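DNA annealing helicase and endonuclease ZRANB3 (Homo sapiens, PDB 5MKW) anneals DNA strands and cuts DNA, helping stalled replication forks restart and limiting inappropriate recombination, the chain here being its zinc-bound HNH nuclease domain. Local coordinates at residues Thr94-Thr97 / Val98-Lys101. Numbering follows the deposited sequence.
With ZN (zinc ion), chain C.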
loop_
_atom_site.group_PDB
_atom_site.type_symbol
_atom_site.label_atom_id
_atom_site.label_comp_id
_atom_site.label_asym_id
_atom_site.label_seq_id
_atom_site.Cartn_x
_atom_site.Cartn_y
_atom_site.Cartn_z
ATOM N N THR A 94 2.894 4.363 -6.729
ATOM C CA THR A 94 2.013 3.325 -6.289
ATOM C C THR A 94 2.824 2.211 -5.678
ATOM O O THR A 94 3.809 1.721 -6.266
ATOM C CB THR A 94 1.227 2.770 -7.515
ATOM O OG1 THR A 94 0.504 3.840 -8.150
ATOM C CG2 THR A 94 0.263 1.713 -7.072
ATOM N N LEU A 95 2.400 1.813 -4.488
ATOM C CA LEU A 95 2.907 0.611 -3.825
ATOM C C LEU A 95 1.728 -0.299 -3.514
ATOM O O LEU A 95 0.678 0.172 -3.035
ATOM C CB LEU A 95 3.603 0.963 -2.491
ATOM C CG LEU A 95 4.853 1.843 -2.473
ATOM C CD1 LEU A 95 5.396 1.967 -1.054
ATOM C CD2 LEU A 95 5.935 1.303 -3.387
ATOM N N CYS A 96 1.897 -1.607 -3.691
ATOM C CA CYS A 96 0.953 -2.529 -3.127
ATOM C C CYS A 96 1.032 -2.414 -1.583
ATOM O O CYS A 96 1.995 -1.859 -0.999
ATOM C CB CYS A 96 1.253 -3.978 -3.583
ATOM S SG CYS A 96 2.689 -4.726 -2.816
ATOM N N THR A 97 0.018 -2.936 -0.909
ATOM C CA THR A 97 -0.043 -2.768 0.539
ATOM C C THR A 97 1.004 -3.574 1.301
ATOM O O THR A 97 1.387 -3.188 2.371
ATOM C CB THR A 97 -1.458 -3.009 1.067
ATOM O OG1 THR A 97 -2.043 -4.134 0.388
ATOM C CG2 THR A 97 -2.295 -1.730 0.808
ATOM N N VAL A 98 1.516 -4.647 0.718
ATOM C CA VAL A 98 2.572 -5.422 1.329
ATOM C C VAL A 98 3.895 -4.626 1.270
ATOM O O VAL A 98 4.576 -4.450 2.265
ATOM C CB VAL A 98 2.714 -6.807 0.664
ATOM C CG1 VAL A 98 4.021 -7.487 1.064
ATOM C CG2 VAL A 98 1.524 -7.701 1.025
ATOM N N CYS A 99 4.206 -4.073 0.122
ATOM C CA CYS A 99 5.370 -3.173 0.053
ATOM C C CYS A 99 5.221 -1.915 0.928
ATOM O O CYS A 99 6.183 -1.402 1.492
ATOM C CB CYS A 99 5.625 -2.755 -1.388
ATOM S SG CYS A 99 6.212 -4.122 -2.450
ATOM N N HIS A 100 4.028 -1.364 0.963
ATOM C CA HIS A 100 3.793 -0.183 1.747
ATOM C C HIS A 100 4.023 -0.478 3.246
ATOM O O HIS A 100 4.591 0.333 3.960
ATOM C CB HIS A 100 2.401 0.324 1.538
ATOM C CG HIS A 100 2.113 1.564 2.294
ATOM N ND1 HIS A 100 1.103 1.646 3.229
ATOM C CD2 HIS A 100 2.628 2.808 2.179
ATOM C CE1 HIS A 100 0.990 2.894 3.628
ATOM N NE2 HIS A 100 1.987 3.586 3.108
ATOM N N LYS A 101 3.520 -1.618 3.714
ATOM C CA LYS A 101 3.739 -2.024 5.102
ATOM C C LYS A 101 5.202 -2.343 5.484
ATOM O O LYS A 101 5.633 -1.989 6.594
ATOM C CB LYS A 101 2.841 -3.200 5.432
ATOM C CG LYS A 101 1.413 -2.756 5.622
ATOM C CD LYS A 101 0.536 -3.921 5.944
ATOM C CE LYS A 101 -0.899 -3.567 5.652
ATOM N NZ LYS A 101 -1.400 -2.568 6.612
HETATM ZN ZN ZN C . 4.623 -4.327 -4.099
#
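C96 and C99 supply the second CxxC pair of a four-cysteine zinc site in this HNH domain, of the His-Me finger group, just where strand 92-96 gives way to helix 97-118. Their sulfurs reach the same zinc ion from two adjoining corners: C96 SG binds it at 2.4 Å and C99 SG at 2.3 Å, with the two SG atoms 3.6 Å apart. C20 and C23 complete the site, so the metal ties this strand-helix junction to an earlier loop of the chain. The two cysteines turn differently about their first torsion. In C96 the sulfur sits between the backbone N and the carbonyl carbon (chi1 73°), a position from which it serves both the metal and the helix start. In C99 the sulfur is anti to the carbonyl carbon, beside the backbone N (chi1 -69°), and from there it reaches the same metal from within the first turn of the helix.

C96 is also the N-cap. Its SG, already a metal ligand, accepts the N-H of C99 at 3.4 Å from N to SG in a nearly straight bond (171°); this N-H...S contact would be expected to draw off some of the thiolate's negative charge. The carbonyl of the same residue takes the next amide, H100 N to C96 O, in the carbonyl plane; K101 N to T97 O comes next, its donor above the plane of that carbonyl. T97 OG1 has its polar partner outside the turn, in a hydrogen bond with the carbonyl O of H70.

L95 and H100 meet on another side of the junction. L95 CD1 lies near the plane of the H100 ring, at its edge, and rests 3.9 Å from H100 CA, while the H100 side chain also touches Q73 and D75 of the antiparallel strand 72-76. The aliphatic stem of K101 runs past the T97 carbonyl, its CG 3.3 Å from T97 O.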